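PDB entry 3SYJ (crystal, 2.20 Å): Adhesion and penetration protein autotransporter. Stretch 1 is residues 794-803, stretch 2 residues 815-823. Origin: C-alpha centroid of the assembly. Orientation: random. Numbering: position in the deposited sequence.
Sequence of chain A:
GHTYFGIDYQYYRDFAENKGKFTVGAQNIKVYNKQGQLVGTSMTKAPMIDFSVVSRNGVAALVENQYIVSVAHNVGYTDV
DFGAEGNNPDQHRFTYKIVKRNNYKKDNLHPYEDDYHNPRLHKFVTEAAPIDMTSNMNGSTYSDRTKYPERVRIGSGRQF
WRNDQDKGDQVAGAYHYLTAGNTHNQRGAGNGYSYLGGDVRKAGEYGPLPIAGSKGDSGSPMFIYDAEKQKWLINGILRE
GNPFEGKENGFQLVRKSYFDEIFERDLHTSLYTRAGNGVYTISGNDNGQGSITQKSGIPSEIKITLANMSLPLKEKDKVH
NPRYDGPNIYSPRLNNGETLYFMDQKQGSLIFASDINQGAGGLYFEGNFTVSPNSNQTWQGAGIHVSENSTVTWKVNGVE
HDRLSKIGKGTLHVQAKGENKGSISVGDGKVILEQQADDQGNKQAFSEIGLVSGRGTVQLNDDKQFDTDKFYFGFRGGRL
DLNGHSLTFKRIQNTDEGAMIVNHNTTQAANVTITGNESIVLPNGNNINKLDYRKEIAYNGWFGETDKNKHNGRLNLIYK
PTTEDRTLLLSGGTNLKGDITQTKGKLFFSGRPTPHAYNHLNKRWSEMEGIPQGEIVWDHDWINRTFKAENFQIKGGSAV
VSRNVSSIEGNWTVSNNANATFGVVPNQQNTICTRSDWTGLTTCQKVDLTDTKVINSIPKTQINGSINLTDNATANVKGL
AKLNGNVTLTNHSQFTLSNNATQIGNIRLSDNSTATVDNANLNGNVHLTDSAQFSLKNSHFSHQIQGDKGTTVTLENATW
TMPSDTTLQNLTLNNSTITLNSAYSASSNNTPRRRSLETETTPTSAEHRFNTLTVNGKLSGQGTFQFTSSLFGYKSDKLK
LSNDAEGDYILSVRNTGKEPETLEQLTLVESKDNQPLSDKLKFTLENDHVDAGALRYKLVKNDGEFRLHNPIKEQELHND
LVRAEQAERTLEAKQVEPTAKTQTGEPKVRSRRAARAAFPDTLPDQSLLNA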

# COMPACT_ATOMS: atom_id res chain seq x y z
N THR A 794 13.40 -20.95 1.77
CA THR A 794 13.80 -22.11 2.57
C THR A 794 13.33 -21.99 4.02
O THR A 794 13.50 -20.95 4.65
CB THR A 794 15.32 -22.28 2.54
OG1 THR A 794 15.77 -22.30 1.18
CG2 THR A 794 15.73 -23.57 3.23
N LEU A 795 12.75 -23.06 4.54
CA LEU A 795 12.36 -23.12 5.94
C LEU A 795 13.12 -24.21 6.68
O LEU A 795 13.27 -25.32 6.17
CB LEU A 795 10.85 -23.36 6.07
CG LEU A 795 9.91 -22.15 5.95
CD1 LEU A 795 9.93 -21.57 4.55
CD2 LEU A 795 8.49 -22.53 6.34
N GLU A 796 13.61 -23.90 7.87
CA GLU A 796 14.23 -24.91 8.72
C GLU A 796 13.77 -24.76 10.17
O GLU A 796 13.98 -23.72 10.78
CB GLU A 796 15.75 -24.84 8.66
CG GLU A 796 16.42 -26.00 9.39
CD GLU A 796 17.90 -25.76 9.67
OE1 GLU A 796 18.46 -24.78 9.14
OE2 GLU A 796 18.49 -26.57 10.42
N ASN A 797 13.17 -25.82 10.70
CA ASN A 797 12.63 -25.79 12.05
C ASN A 797 11.69 -24.62 12.21
O ASN A 797 11.65 -23.99 13.27
CB ASN A 797 13.75 -25.72 13.08
CG ASN A 797 14.82 -26.76 12.84
OD1 ASN A 797 16.02 -26.48 12.90
ND2 ASN A 797 14.38 -27.99 12.55
N ALA A 798 10.92 -24.34 11.16
CA ALA A 798 10.06 -23.16 11.14
C ALA A 798 8.61 -23.50 10.86
O ALA A 798 8.29 -24.50 10.23
CB ALA A 798 10.57 -22.16 10.10
N THR A 799 7.71 -22.64 11.33
CA THR A 799 6.31 -22.74 10.96
C THR A 799 5.91 -21.46 10.24
O THR A 799 6.36 -20.36 10.59
CB THR A 799 5.40 -22.96 12.19
OG1 THR A 799 5.54 -21.85 13.09
CG2 THR A 799 5.78 -24.24 12.91
N TRP A 800 5.08 -21.60 9.22
CA TRP A 800 4.59 -20.46 8.46
C TRP A 800 3.08 -20.56 8.27
O TRP A 800 2.58 -21.54 7.70
CB TRP A 800 5.29 -20.38 7.11
CG TRP A 800 4.77 -19.31 6.21
CD1 TRP A 800 4.22 -18.12 6.59
CD2 TRP A 800 4.78 -19.31 4.78
NE1 TRP A 800 3.87 -17.39 5.48
CE2 TRP A 800 4.21 -18.10 4.36
CE3 TRP A 800 5.22 -20.23 3.81
CZ2 TRP A 800 4.06 -17.77 3.01
CZ3 TRP A 800 5.07 -19.90 2.47
CH2 TRP A 800 4.50 -18.68 2.08
N THR A 801 2.35 -19.56 8.75
CA THR A 801 0.91 -19.49 8.54
C THR A 801 0.56 -18.48 7.44
O THR A 801 0.55 -17.27 7.67
CB THR A 801 0.15 -19.14 9.83
OG1 THR A 801 0.27 -20.22 10.76
CG2 THR A 801 -1.32 -18.91 9.54
N MET A 802 0.28 -19.01 6.26
CA MET A 802 -0.05 -18.20 5.09
C MET A 802 -1.30 -17.37 5.35
O MET A 802 -2.27 -17.88 5.90
CB MET A 802 -0.28 -19.12 3.90
CG MET A 802 0.16 -18.57 2.57
SD MET A 802 0.00 -19.85 1.31
CE MET A 802 0.81 -21.20 2.15
N PRO A 803 -1.28 -16.09 4.94
CA PRO A 803 -2.41 -15.18 5.16
C PRO A 803 -3.39 -15.15 3.99
O PRO A 803 -4.56 -14.81 4.17
CB PRO A 803 -1.74 -13.80 5.29
CG PRO A 803 -0.24 -14.04 5.03
CD PRO A 803 -0.13 -15.38 4.38
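Stretch 2 815-823: NSTITLNSA

Stretch 2 lies beside stretch 1 as the neighbouring strand of a parallel β-sheet. Its extended segment, running through T817, I818 and T819, travels in the same direction as T799 to T801; the two axes differ by 7° and approach to 4.7 Å. The pairing is in step: T799 faces T817, W800 faces I818, and T801 faces T819, with CA atoms 4.7 to 4.8 Å apart. The earlier strand, 794-796, runs at 119° to 816-819, because the chain bends at N797, whose phi and psi are both positive. N815, at a corner of its own chain, has nearly the same backbone angles, and the two turns lie next to each other, with N797 ND2 3.0 Å from N815 OD1.

The backbone ladder alternates between the strands. T817 N donates to A798 O (2.9 Å), W800 N to T817 O (2.9 Å), T819 N to W800 O (2.8 Å), and M802 N to T819 O (2.9 Å). Between these rungs the CA of T799 approaches the O of T817 at 3.2 Å, a CA-H...O contact of the kind common in sheets.

S816, which lies beside A798, is one of the most covered residues. Its CB points toward stretch 1, and its chi1 of -72° (m) places OG where A798 N donates to it at 2.8 Å, nearly in line. The small polar side chain thus satisfies the backbone amide of A798, whose carbonyl makes the first rung of the ladder, while its OG also packs 3.5 Å from L795 CB.

M802 has the largest covered area. Its long, flexible side chain reaches across to stretch 2, where CE lies 3.6 Å from I818 CG2 and 3.3 Å from L820 CD2. An unbranched thioether suits this buried site, since it can extend into the apolar space without leaving a polar group unpaired.

I818 fills the same side of the sheet as W800. Its CD1 lies 4.0 Å from W800 CE3, meeting the ring obliquely, and its CG1 is 4.3 Å from L795 CD2. Branching at CB favours the extended backbone and lets one residue touch leucine, tryptophan and methionine together.

On the opposite face the threonines sit side by side in register, T799 CG2 lying 4.2 Å from T817 CB and T801 OG1 3.8 Å from T819 CB. Beyond the ladder the two chains part, and water 1 bridges the gap, accepting from S822 N at 2.7 Å and donating to M802 O at 3.1 Å.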

# COMPACT_ATOMS: atom_id res chain seq x y z
N ASN A 815 12.01 -30.15 8.27
CA ASN A 815 11.43 -30.17 9.60
C ASN A 815 10.61 -28.92 9.87
O ASN A 815 10.65 -28.37 10.97
CB ASN A 815 12.52 -30.31 10.66
CG ASN A 815 11.97 -30.57 12.05
OD1 ASN A 815 12.65 -30.34 13.05
ND2 ASN A 815 10.72 -31.04 12.12
N SER A 816 9.88 -28.47 8.85
CA SER A 816 9.07 -27.26 8.95
C SER A 816 7.61 -27.50 8.55
O SER A 816 7.30 -28.42 7.80
CB SER A 816 9.69 -26.15 8.11
OG SER A 816 10.87 -25.66 8.72
N THR A 817 6.72 -26.64 9.04
CA THR A 817 5.29 -26.78 8.78
C THR A 817 4.70 -25.54 8.13
O THR A 817 4.92 -24.42 8.59
CB THR A 817 4.52 -27.08 10.08
OG1 THR A 817 4.88 -28.38 10.55
CG2 THR A 817 3.01 -27.02 9.84
N ILE A 818 3.94 -25.73 7.06
CA ILE A 818 3.22 -24.63 6.44
C ILE A 818 1.72 -24.80 6.64
O ILE A 818 1.13 -25.77 6.16
CB ILE A 818 3.48 -24.54 4.93
CG1 ILE A 818 4.96 -24.27 4.66
CG2 ILE A 818 2.61 -23.47 4.31
CD1 ILE A 818 5.31 -24.18 3.19
N THR A 819 1.11 -23.87 7.35
CA THR A 819 -0.34 -23.85 7.50
C THR A 819 -0.94 -22.96 6.42
O THR A 819 -0.72 -21.74 6.41
CB THR A 819 -0.75 -23.33 8.88
OG1 THR A 819 -0.02 -24.05 9.88
CG2 THR A 819 -2.23 -23.52 9.10
N LEU A 820 -1.71 -23.56 5.52
CA LEU A 820 -2.19 -22.88 4.32
C LEU A 820 -3.23 -21.80 4.62
O LEU A 820 -3.45 -20.91 3.81
CB LEU A 820 -2.76 -23.89 3.32
CG LEU A 820 -1.81 -24.89 2.67
CD1 LEU A 820 -2.55 -25.75 1.66
CD2 LEU A 820 -0.66 -24.17 1.98
N ASN A 821 -3.86 -21.90 5.78
CA ASN A 821 -4.96 -21.01 6.12
C ASN A 821 -4.98 -20.65 7.60
O ASN A 821 -4.81 -21.51 8.48
CB ASN A 821 -6.30 -21.64 5.72
CG ASN A 821 -7.42 -20.62 5.62
OD1 ASN A 821 -7.81 -20.00 6.61
ND2 ASN A 821 -7.97 -20.46 4.42
N SER A 822 -5.19 -19.36 7.87
CA SER A 822 -5.21 -18.84 9.24
C SER A 822 -6.34 -19.41 10.09
O SER A 822 -6.35 -19.26 11.31
CB SER A 822 -5.29 -17.31 9.22
OG SER A 822 -6.53 -16.88 8.68
N ALA A 823 -7.30 -20.06 9.44
CA ALA A 823 -8.46 -20.59 10.14
C ALA A 823 -8.18 -21.96 10.75
O ALA A 823 -9.01 -22.52 11.46
CB ALA A 823 -9.66 -20.66 9.21
O HOH W 1 -5.27 -17.30 6.08
O HOH W 2 -6.40 -15.02 6.99